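Local coordinates for nitrogenase molybdenum-iron protein beta chain (Clostridium pasteurianum, PDB 4WES), which forms, with the alpha chain, the molybdenum-iron component of nitrogenase, which reduces dinitrogen to ammonium, and shares an [8Fe-7S] cluster with that partner, at residues 171-176 with 233-238; 194-199 with 284-289. One frame throughout, in Å; residues are numbered along the deposited sequence. Where two conformers were deposited one is given.

Contact 1: 171-176 with 233-238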
loop_
_atom_site.group_PDB
_atom_site.type_symbol
_atom_site.label_atom_id
_atom_site.label_comp_id
_atom_site.label_asym_id
_atom_site.label_seq_id
_atom_site.Cartn_x
_atom_site.Cartn_y
_atom_site.Cartn_z
ATOM N N LYS B 171 8.882 8.367 38.257
ATOM C CA LYS B 171 8.771 8.152 36.815
ATOM C C LYS B 171 9.836 7.160 36.318
ATOM O O LYS B 171 10.880 6.959 36.945
ATOM C CB LYS B 171 8.924 9.473 36.047
ATOM C CG LYS B 171 7.862 10.503 36.424
ATOM C CD LYS B 171 7.997 11.788 35.625
ATOM C CE LYS B 171 6.922 12.764 36.039
ATOM N NZ LYS B 171 6.936 13.998 35.205
ATOM N N ILE B 172 9.576 6.605 35.134
ATOM C CA ILE B 172 10.551 5.830 34.401
ATOM C C ILE B 172 11.002 6.692 33.191
ATOM O O ILE B 172 10.167 7.225 32.473
ATOM C CB ILE B 172 9.949 4.512 33.897
ATOM C CG1 ILE B 172 9.658 3.607 35.104
ATOM C CG2 ILE B 172 10.862 3.805 32.891
ATOM C CD1 ILE B 172 8.999 2.294 34.767
ATOM N N ASN B 173 12.317 6.846 33.013
ATOM C CA ASN B 173 12.830 7.492 31.800
ATOM C C ASN B 173 12.761 6.480 30.647
ATOM O O ASN B 173 13.069 5.298 30.867
ATOM C CB ASN B 173 14.274 7.910 31.954
ATOM C CG ASN B 173 14.490 8.890 33.077
ATOM O OD1 ASN B 173 13.670 9.767 33.312
ATOM N ND2 ASN B 173 15.626 8.735 33.759
ATOM N N VAL B 174 12.426 6.927 29.453
ATOM C CA VAL B 174 12.515 6.088 28.279
ATOM C C VAL B 174 13.279 6.825 27.193
ATOM O O VAL B 174 12.887 7.921 26.798
ATOM C CB VAL B 174 11.140 5.543 27.811
ATOM C CG1 VAL B 174 10.127 6.646 27.559
ATOM C CG2 VAL B 174 11.307 4.631 26.596
ATOM N N ILE B 175 14.368 6.211 26.742
ATOM C CA ILE B 175 15.118 6.723 25.606
ATOM C C ILE B 175 14.706 5.820 24.444
ATOM O O ILE B 175 14.994 4.631 24.465
ATOM C CB ILE B 175 16.639 6.697 25.842
ATOM C CG1 ILE B 175 17.013 7.496 27.093
ATOM C CG2 ILE B 175 17.363 7.200 24.623
ATOM C CD1 ILE B 175 18.465 7.303 27.532
ATOM N N PRO B 176 13.968 6.376 23.461
ATOM C CA PRO B 176 13.276 5.536 22.494
ATOM C C PRO B 176 14.138 5.077 21.317
ATOM O O PRO B 176 13.652 4.364 20.450
ATOM C CB PRO B 176 12.146 6.435 22.025
ATOM C CG PRO B 176 12.755 7.796 22.061
ATOM C CD PRO B 176 13.575 7.791 23.338
ATOM N N GLY B 233 17.215 12.893 36.216
ATOM C CA GLY B 233 18.072 12.401 37.279
ATOM C C GLY B 233 17.340 11.948 38.533
ATOM O O GLY B 233 17.950 11.337 39.425
ATOM N N ASN B 234 16.045 12.267 38.623
ATOM C CA ASN B 234 15.206 11.922 39.787
ATOM C C ASN B 234 14.309 10.718 39.563
ATOM O O ASN B 234 13.511 10.377 40.407
ATOM C CB ASN B 234 14.358 13.124 40.157
ATOM C CG ASN B 234 15.171 14.218 40.810
ATOM O OD1 ASN B 234 16.036 13.945 41.674
ATOM N ND2 ASN B 234 14.901 15.469 40.435
ATOM N N SER B 235 14.468 10.058 38.419
ATOM C CA SER B 235 13.629 8.927 38.055
ATOM C C SER B 235 14.054 7.625 38.732
ATOM O O SER B 235 15.155 7.531 39.270
ATOM C CB SER B 235 13.583 8.782 36.530
ATOM O OG SER B 235 13.090 9.987 35.991
ATOM N N ASP B 236 13.178 6.612 38.647
ATOM C CA ASP B 236 13.412 5.311 39.264
ATOM C C ASP B 236 14.290 4.396 38.425
ATOM O O ASP B 236 14.978 3.526 38.949
ATOM C CB ASP B 236 12.088 4.612 39.489
ATOM C CG ASP B 236 11.254 5.263 40.573
ATOM O OD1 ASP B 236 11.829 5.790 41.570
ATOM O OD2 ASP B 236 9.990 5.226 40.435
ATOM N N LEU B 237 14.232 4.563 37.100
ATOM C CA LEU B 237 14.764 3.599 36.147
ATOM C C LEU B 237 14.787 4.289 34.801
ATOM O O LEU B 237 13.910 5.120 34.520
ATOM C CB LEU B 237 13.853 2.360 36.070
ATOM C CG LEU B 237 14.230 1.234 35.116
ATOM C CD1 LEU B 237 15.531 0.570 35.500
ATOM C CD2 LEU B 237 13.102 0.222 35.001
ATOM N N THR B 238 15.751 3.906 33.952
ATOM C CA THR B 238 15.758 4.276 32.544
ATOM C C THR B 238 15.619 3.008 31.705
ATOM O O THR B 238 16.380 2.071 31.887
ATOM C CB THR B 238 17.066 5.007 32.174
ATOM O OG1 THR B 238 17.225 6.182 32.980
ATOM C CG2 THR B 238 17.091 5.355 30.693
#
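Asn173 and Thr238 pair where two neighbouring parallel strands, 172-175 and 237-241, begin to run side by side in a four-stranded parallel sheet. Two backbone bonds join the segments, the first just ahead of the strands: Asp236 N donates to Lys171 O at 2.9 Å, and Asn173 N donates to Leu237 O at 2.8 Å. The second carbonyl also receives a CA-H...O contact from Ile172 CA at 3.4 Å.

The topological switch point of this Rossmann-like sheet (strand order 2-1-3-4) falls between these strands: the chain goes from 172-175 out to the edge strand 198-200 and then returns to the other side of 172-175 as 237-241. Asn173 ties this join together with its side chain. With CG anti to the carbonyl carbon and beside the backbone N (chi1 -60°), the carboxamide lies between Ser235 and Thr238. Ser235 OG donates to Asn173 OD1 at 2.7 Å from above the carboxamide plane, 42° out of it. At the other end ND2 lies 3.1 Å from Thr238 OG1, which sits almost in the amide plane and accepts a bond of 168° at the hydrogen. ND2 also donates to Thr232 O, so both ends of this buried amide are engaged and its rotation is fixed. Ser235 OG is further bonded to Asn169 ND2.

On the same face as Asn173 and Thr238, Ile175 CD1 reaches Thr238 CG2 at 4.0 Å, and Ala250 and Leu253 of helix 243-257 pack over this side. On the face bearing Ile172 and Leu237, Ala283 of helix 270-284 touches both side chains.

Contact 2: 194-199 with 284-289; sequences MDIPYI and TGKEVP
Met194 reaches across to Val288 and Pro289 in one of two apolar patches. In the conformer described (a second was modelled for this side chain), the bend at chi2 (-69°) brings SD to 3.5 Å from Pro289 CD, with the two side chains crossing at about a right angle. The bend at chi3 (-70°) turns the methyl CE toward the backbone of Lys286 and Glu287, and CE meets Val288 CG2 at 4.2 Å. The second patch joins Ile196 to Thr284: Ile196 CD1 lies 3.8 Å from Thr284 CG2, and Ile196 CG1 and CG2 also approach that methyl. Leu280 of helix 270-284 touches both Met194 and Ile196, and Val288 also packs on Trp519 of the neighbouring alpha chain.

The polar links are few. Lys286 runs its aliphatic chain past Met194 O and Ile196 CG1, and NZ donates to Asp195 O at 3.0 Å, tilted 30° from the carbonyl plane. The Asp195 carboxylate stays apart, OD2 being 4.9 Å from NZ, but its opposite charge may still favour the ammonium here. One water bridges the backbones, donating to Met194 O at 2.8 Å and to Glu287 O at 2.7 Å.

Within 284-289, Thr284 OG1 accepts from Lys286 N in an ST turn and is also bonded to Leu280 O. Gly285, with positive phi, ends helix 270-284, and Pro289 occupies the N-cap position before helix 290-305. On the facing side, Asp195 closes helix 181-193 in a Schellman motif. The contact thus joins two helix-terminating loops of an alpha/beta domain, one leading into edge strand 198-200 and the other into the next helix.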
loop_
_atom_site.group_PDB
_atom_site.type_symbol
_atom_site.label_atom_id
_atom_site.label_comp_id
_atom_site.label_asym_id
_atom_site.label_seq_id
_atom_site.Cartn_x
_atom_site.Cartn_y
_atom_site.Cartn_z
ATOM N N MET B 194 -0.640 1.652 30.351
ATOM C CA MET B 194 -0.138 0.915 31.511
ATOM C C MET B 194 -0.282 1.729 32.813
ATOM O O MET B 194 -0.057 1.185 33.894
ATOM C CB MET B 194 1.336 0.517 31.345
ATOM C CG MET B 194 1.629 -0.590 30.311
ATOM S SD MET B 194 1.053 -2.228 30.747
ATOM C CE MET B 194 2.156 -2.671 32.099
ATOM N N ASP B 195 -0.600 3.017 32.701
ATOM C CA ASP B 195 -0.686 3.934 33.825
ATOM C C ASP B 195 0.663 4.101 34.544
ATOM O O ASP B 195 0.722 4.139 35.783
ATOM C CB ASP B 195 -1.795 3.510 34.806
ATOM C CG ASP B 195 -2.189 4.623 35.753
ATOM O OD1 ASP B 195 -2.012 5.825 35.411
ATOM O OD2 ASP B 195 -2.695 4.298 36.842
ATOM N N ILE B 196 1.731 4.247 33.762
ATOM C CA ILE B 196 3.075 4.401 34.260
ATOM C C ILE B 196 3.615 5.798 33.921
ATOM O O ILE B 196 3.850 6.097 32.758
ATOM C CB ILE B 196 4.011 3.323 33.681
ATOM C CG1 ILE B 196 3.558 1.963 34.179
ATOM C CG2 ILE B 196 5.471 3.578 34.034
ATOM C CD1 ILE B 196 4.213 0.787 33.471
ATOM N N PRO B 197 3.867 6.635 34.933
ATOM C CA PRO B 197 4.497 7.938 34.679
ATOM C C PRO B 197 5.888 7.795 34.093
ATOM O O PRO B 197 6.633 6.888 34.502
ATOM C CB PRO B 197 4.536 8.598 36.074
ATOM C CG PRO B 197 3.391 7.939 36.809
ATOM C CD PRO B 197 3.387 6.517 36.320
ATOM N N TYR B 198 6.249 8.704 33.184
ATOM C CA TYR B 198 7.486 8.556 32.434
ATOM C C TYR B 198 7.997 9.916 31.972
ATOM O O TYR B 198 7.255 10.908 31.956
ATOM C CB TYR B 198 7.277 7.626 31.193
ATOM C CG TYR B 198 6.335 8.250 30.186
ATOM C CD1 TYR B 198 4.969 8.187 30.334
ATOM C CD2 TYR B 198 6.837 9.020 29.152
ATOM C CE1 TYR B 198 4.125 8.829 29.437
ATOM C CE2 TYR B 198 6.016 9.660 28.276
ATOM C CZ TYR B 198 4.652 9.583 28.421
ATOM O OH TYR B 198 3.825 10.260 27.557
ATOM N N ILE B 199 9.271 9.915 31.577
ATOM C CA ILE B 199 9.873 11.024 30.852
ATOM C C ILE B 199 10.492 10.391 29.605
ATOM O O ILE B 199 11.382 9.550 29.740
ATOM C CB ILE B 199 10.994 11.760 31.615
ATOM C CG1 ILE B 199 10.452 12.358 32.926
ATOM C CG2 ILE B 199 11.579 12.849 30.734
ATOM C CD1 ILE B 199 11.551 12.800 33.865
ATOM N N THR B 284 7.141 -1.893 37.766
ATOM C CA THR B 284 6.121 -1.085 38.422
ATOM C C THR B 284 5.089 -1.844 39.207
ATOM O O THR B 284 4.366 -1.251 40.020
ATOM C CB THR B 284 5.365 -0.243 37.398
ATOM O OG1 THR B 284 4.639 -1.093 36.518
ATOM C CG2 THR B 284 6.317 0.669 36.626
ATOM N N GLY B 285 5.015 -3.147 39.000
ATOM C CA GLY B 285 3.937 -3.943 39.563
ATOM C C GLY B 285 2.577 -3.729 38.919
ATOM O O GLY B 285 1.586 -4.237 39.406
ATOM N N LYS B 286 2.530 -2.975 37.834
ATOM C CA LYS B 286 1.281 -2.656 37.140
ATOM C C LYS B 286 0.873 -3.802 36.203
ATOM O O LYS B 286 1.690 -4.333 35.462
ATOM C CB LYS B 286 1.426 -1.340 36.365
ATOM C CG LYS B 286 1.742 -0.111 37.214
ATOM C CD LYS B 286 0.533 0.718 37.544
ATOM C CE LYS B 286 0.801 1.772 38.614
ATOM N NZ LYS B 286 1.801 2.800 38.226
ATOM N N GLU B 287 -0.399 -4.198 36.273
ATOM C CA GLU B 287 -0.931 -5.235 35.409
ATOM C C GLU B 287 -1.108 -4.728 33.965
ATOM O O GLU B 287 -1.302 -3.538 33.727
ATOM C CB GLU B 287 -2.281 -5.710 35.951
ATOM C CG GLU B 287 -2.236 -6.231 37.407
ATOM C CD GLU B 287 -1.505 -7.560 37.586
ATOM O OE1 GLU B 287 -1.553 -8.421 36.679
ATOM O OE2 GLU B 287 -0.890 -7.747 38.662
ATOM N N VAL B 288 -1.028 -5.644 33.019
ATOM C CA VAL B 288 -1.225 -5.291 31.614
ATOM C C VAL B 288 -2.733 -5.163 31.336
ATOM O O VAL B 288 -3.491 -6.116 31.597
ATOM C CB VAL B 288 -0.627 -6.350 30.694
ATOM C CG1 VAL B 288 -0.816 -5.959 29.225
ATOM C CG2 VAL B 288 0.855 -6.524 31.003
ATOM N N PRO B 289 -3.188 -3.988 30.881
ATOM C CA PRO B 289 -4.631 -3.801 30.678
ATOM C C PRO B 289 -5.202 -4.551 29.485
ATOM O O PRO B 289 -4.485 -4.958 28.553
ATOM C CB PRO B 289 -4.760 -2.307 30.457
ATOM C CG PRO B 289 -3.452 -1.901 29.857
ATOM C CD PRO B 289 -2.428 -2.771 30.538
HETATM O O HOH W 1 -1.696 -0.959 34.431
#

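How the contacts relate
The centres of contacts 1 and 2 lie about 13 Å apart, on the same side of the chain's centre. Their segments alternate along the sequence, 171-176, 194-199, 233-238 and 284-289, so each contact closes a loop that overlaps the other. Both reach one parallel sheet, where strand 172-175 has 237-241 on one side and edge strand 198-200 on the other. Probable hydrogen bonds Ile172 O to Ile199 N and Val174 N to Ile199 O link the two contacts, and Ile172 CD1 packs on Thr284 CG2. Together they tie the N-terminal ends of these strands to the helix ends packed beside them, a structural part of the beta chain away from the [8Fe-7S] cluster and the iron(II) sites.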